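Local coordinates for protein probable aromatic acid decarboxylase (Escherichia coli, PDB 1SBZ) that probably acts as a flavin prenyltransferase, attaching a dimethylallyl group to reduced FMN to make the prenylated flavin cofactor for a phenolic acid decarboxylase, at residues Gly16-Leu19 / Leu20-Leu23; Ser36-Ala39 / Lys40-Ile43. All coordinates share one frame; numbering follows the deposited sequence.

Contact 1 of 2, residues Gly16-Leu19 / Leu20-Leu23; sequences GVAL and LQAL
The flat group here is the amide of Q21, and one of its faces is turned onto V17: CG1 of V17 stands almost straight over the plane, 4.0 Å from Q21 CD. The backbone carbonyl oxygen of V17 lies against the same face as CG1, while the OE1 end swings over A18, coming to 3.5 Å from A18 CA. V17 reaches across because CG1 is turned away from its own backbone N (chi1 -179°) and out over the next turn, where Q21 runs back along the helix to meet it at a slant. All this happens within helix 13-24, the crossover helix of the beta-alpha-beta unit that links strand 2-7 to strand 30-35 of the parallel sheet. The backbone repeats the regular i to i+4 pattern: L20 N to G16 O, Q21 N to V17 O, A22 N to A18 O and L23 N to L19 O, the shortest being Q21 N to V17 O at 2.8 Å. L20 packs against the carbonyl oxygen of G16, its CG 3.5 Å from G16 O, and its branches then run on to V5 and M7 of strand 2-7. L20 and V17 both also meet V54 of helix 51-55. A18 instead leans on V162 of helix 158-170, so this short stretch is sandwiched between the sheet and two other helices. L19 and L23 form a leucine pair one turn apart, running alongside each other in the same direction, and both touch V5 and L170. L23 is twisted out of a staggered shape (chi1 -99°), and its CD2 comes to rest 3.8 Å from CD2 of L19.

Contact 2 of 2, residues Ser36-Ala39 / Lys40-Ile43; sequences SKWA and KTTI. With FMN (flavin mononucleotide), chain H.
Backbone hydrogen bonds tie the opening turns of the helix together: K40 N to S36 O, a weak one from T41 N to K37 O, T42 N to W38 O, and I43 N to A39 O at 2.7 Å. The carbonyl of W38 also receives a weak bond from the hydroxyl of T42, so two donors share that oxygen. Side-chain bonds close the helix start. S36 is the N-cap of helix 37-46: its OG accepts from A39 N at 3.0 Å and donates to O1P of FMN at 2.6 Å. A chi1 of 71° sets OG between its own backbone N and carbonyl carbon, where it can serve both partners. This is a phosphate site at the start of a helix that follows a strand of the parallel sheet, where the helix end is likely to stabilise the negative charge. K40 is extended until a bend at its last torsion, and NZ bonds to M35 O. Among the van der Waals contacts, T41 runs alongside W38, with CG2 4.0 Å from CZ3. K37 CD lies over one face of the indole, toward its rim, and CD1 of W38 comes 3.7 Å from C4' of the FMN ribityl chain; A65 of a neighbouring subunit packs against the same tryptophan.

Overall arrangement
Both contacts belong to the first part of the flavoprotein fold, in series along the chain: contact 1 lies in helix 13-24, and contact 2 in helix 37-46 and the residue that caps it, with strand 30-35 between them. Their centres are 16 Å apart; their nearest atoms are about 5 Å apart and do not touch. What they share is the company of strand 2-7, since L20 and I43 both reach M7, and of V54 in helix 51-55. Contact 1 is buried, with G16 about 13 Å from a bound FMN, whereas contact 2 is partly buried and binds the cofactor directly. One therefore fills the interior beside the sheet and the other forms part of the flavin site.

Contact 1 of 2, residues Gly16-Leu19 / Leu20-Leu23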
# COMPACT_ATOMS: atom_id res chain seq x y z
N GLY D 16 5.90 -33.25 16.18
CA GLY D 16 6.57 -32.67 17.34
C GLY D 16 7.36 -33.70 18.13
O GLY D 16 8.53 -33.47 18.48
N VAL D 17 6.72 -34.82 18.42
CA VAL D 17 7.36 -35.92 19.16
C VAL D 17 8.60 -36.44 18.43
O VAL D 17 9.64 -36.65 19.06
CB VAL D 17 6.37 -37.09 19.43
CG1 VAL D 17 7.05 -38.21 20.23
CG2 VAL D 17 5.14 -36.59 20.16
N ALA D 18 8.50 -36.62 17.11
CA ALA D 18 9.61 -37.11 16.31
C ALA D 18 10.79 -36.13 16.28
O ALA D 18 11.94 -36.55 16.35
CB ALA D 18 9.16 -37.44 14.91
N LEU D 19 10.49 -34.84 16.18
CA LEU D 19 11.53 -33.82 16.21
C LEU D 19 12.23 -33.79 17.58
O LEU D 19 13.45 -33.66 17.65
CB LEU D 19 10.97 -32.44 15.84
CG LEU D 19 11.90 -31.22 15.94
CD1 LEU D 19 11.79 -30.36 14.69
CD2 LEU D 19 11.58 -30.41 17.19
N LEU D 20 11.43 -33.91 18.64
CA LEU D 20 11.97 -33.98 20.00
C LEU D 20 12.81 -35.23 20.23
O LEU D 20 13.83 -35.17 20.92
CB LEU D 20 10.85 -33.90 21.05
CG LEU D 20 10.24 -32.54 21.38
CD1 LEU D 20 9.00 -32.74 22.23
CD2 LEU D 20 11.25 -31.65 22.10
N GLN D 21 12.37 -36.35 19.66
CA GLN D 21 13.15 -37.60 19.71
C GLN D 21 14.50 -37.44 19.02
O GLN D 21 15.53 -37.82 19.58
CB GLN D 21 12.36 -38.74 19.06
CG GLN D 21 11.29 -39.36 19.95
CD GLN D 21 10.30 -40.21 19.17
OE1 GLN D 21 10.24 -40.15 17.94
NE2 GLN D 21 9.53 -41.01 19.90
N ALA D 22 14.50 -36.89 17.80
CA ALA D 22 15.72 -36.67 17.03
C ALA D 22 16.69 -35.70 17.74
O ALA D 22 17.90 -35.87 17.67
CB ALA D 22 15.39 -36.16 15.64
N LEU D 23 16.13 -34.70 18.41
CA LEU D 23 16.91 -33.74 19.19
C LEU D 23 17.57 -34.40 20.41
O LEU D 23 18.71 -34.07 20.75
CB LEU D 23 16.04 -32.55 19.61
CG LEU D 23 16.08 -31.23 18.83
CD1 LEU D 23 16.28 -31.40 17.34
CD2 LEU D 23 14.81 -30.43 19.10

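Contact 2 of 2, residues Ser36-Ala39 / Lys40-Ile43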
# COMPACT_ATOMS: atom_id res chain seq x y z
N SER D 36 1.31 -26.28 24.52
CA SER D 36 0.07 -25.57 24.80
C SER D 36 -0.96 -26.54 25.38
O SER D 36 -0.77 -27.75 25.30
CB SER D 36 -0.49 -24.95 23.51
OG SER D 36 -0.99 -25.95 22.65
N LYS D 37 -2.04 -26.01 25.95
CA LYS D 37 -3.13 -26.85 26.45
C LYS D 37 -3.64 -27.79 25.34
O LYS D 37 -3.81 -28.99 25.56
CB LYS D 37 -4.26 -25.98 27.00
CG LYS D 37 -5.38 -26.75 27.71
CD LYS D 37 -6.63 -26.88 26.83
CE LYS D 37 -7.70 -27.78 27.48
NZ LYS D 37 -7.99 -27.41 28.91
N TRP D 38 -3.85 -27.24 24.15
CA TRP D 38 -4.41 -28.06 23.07
C TRP D 38 -3.42 -29.05 22.45
O TRP D 38 -3.83 -30.08 21.92
CB TRP D 38 -5.15 -27.19 22.04
CG TRP D 38 -6.44 -26.70 22.61
CD1 TRP D 38 -6.71 -25.44 23.08
CD2 TRP D 38 -7.62 -27.47 22.84
NE1 TRP D 38 -8.00 -25.38 23.56
CE2 TRP D 38 -8.58 -26.61 23.44
CE3 TRP D 38 -7.99 -28.81 22.60
CZ2 TRP D 38 -9.87 -27.04 23.78
CZ3 TRP D 38 -9.27 -29.24 22.95
CH2 TRP D 38 -10.20 -28.35 23.53
N ALA D 39 -2.12 -28.75 22.54
CA ALA D 39 -1.09 -29.69 22.10
C ALA D 39 -1.13 -30.96 22.95
O ALA D 39 -1.01 -32.06 22.42
CB ALA D 39 0.28 -29.06 22.17
N LYS D 40 -1.32 -30.80 24.26
CA LYS D 40 -1.46 -31.93 25.18
C LYS D 40 -2.60 -32.86 24.78
O LYS D 40 -2.43 -34.07 24.75
CB LYS D 40 -1.63 -31.43 26.62
CG LYS D 40 -0.42 -30.68 27.14
CD LYS D 40 -0.66 -30.12 28.54
CE LYS D 40 0.60 -29.46 29.08
NZ LYS D 40 0.73 -28.02 28.70
N THR D 41 -3.75 -32.28 24.45
CA THR D 41 -4.91 -33.01 23.94
C THR D 41 -4.58 -33.74 22.64
O THR D 41 -4.96 -34.90 22.44
CB THR D 41 -6.07 -32.02 23.70
OG1 THR D 41 -6.39 -31.32 24.91
CG2 THR D 41 -7.35 -32.76 23.35
N THR D 42 -3.87 -33.05 21.75
CA THR D 42 -3.53 -33.58 20.43
C THR D 42 -2.49 -34.71 20.54
O THR D 42 -2.58 -35.72 19.84
CB THR D 42 -3.07 -32.41 19.50
OG1 THR D 42 -4.22 -31.66 19.07
CG2 THR D 42 -2.53 -32.92 18.19
N ILE D 43 -1.52 -34.53 21.43
CA ILE D 43 -0.50 -35.55 21.69
C ILE D 43 -1.16 -36.85 22.15
O ILE D 43 -0.86 -37.93 21.65
CB ILE D 43 0.52 -35.06 22.75
CG1 ILE D 43 1.47 -34.03 22.14
CG2 ILE D 43 1.33 -36.23 23.33
CD1 ILE D 43 2.13 -33.11 23.16
N1 FMN H . -6.11 -25.77 14.35
C2 FMN H . -5.37 -25.45 13.23
O2 FMN H . -5.11 -24.26 13.04
N3 FMN H . -4.95 -26.43 12.37
C4 FMN H . -5.26 -27.76 12.63
O4 FMN H . -4.67 -28.65 12.00
C4A FMN H . -6.02 -28.09 13.77
N5 FMN H . -6.35 -29.40 14.07
C5A FMN H . -7.10 -29.69 15.21
C6 FMN H . -7.43 -31.02 15.51
C7 FMN H . -8.17 -31.33 16.65
C7M FMN H . -8.18 -32.76 17.13
C8 FMN H . -8.59 -30.30 17.51
C8M FMN H . -9.16 -30.58 18.87
C9 FMN H . -8.26 -28.98 17.20
C9A FMN H . -7.51 -28.67 16.06
N10 FMN H . -7.18 -27.35 15.76
C10 FMN H . -6.45 -27.07 14.62
C1' FMN H . -7.85 -26.23 16.51
C2' FMN H . -6.88 -25.67 17.55
O2' FMN H . -6.47 -26.71 18.41
C3' FMN H . -7.49 -24.50 18.34
O3' FMN H . -7.59 -23.36 17.49
C4' FMN H . -6.72 -24.15 19.61
O4' FMN H . -7.23 -22.97 20.21
C5' FMN H . -5.23 -23.93 19.36
O5' FMN H . -4.62 -23.39 20.53
P FMN H . -3.02 -23.48 20.67
O1P FMN H . -2.66 -24.93 20.90
O2P FMN H . -2.63 -22.61 21.82
O3P FMN H . -2.38 -22.98 19.38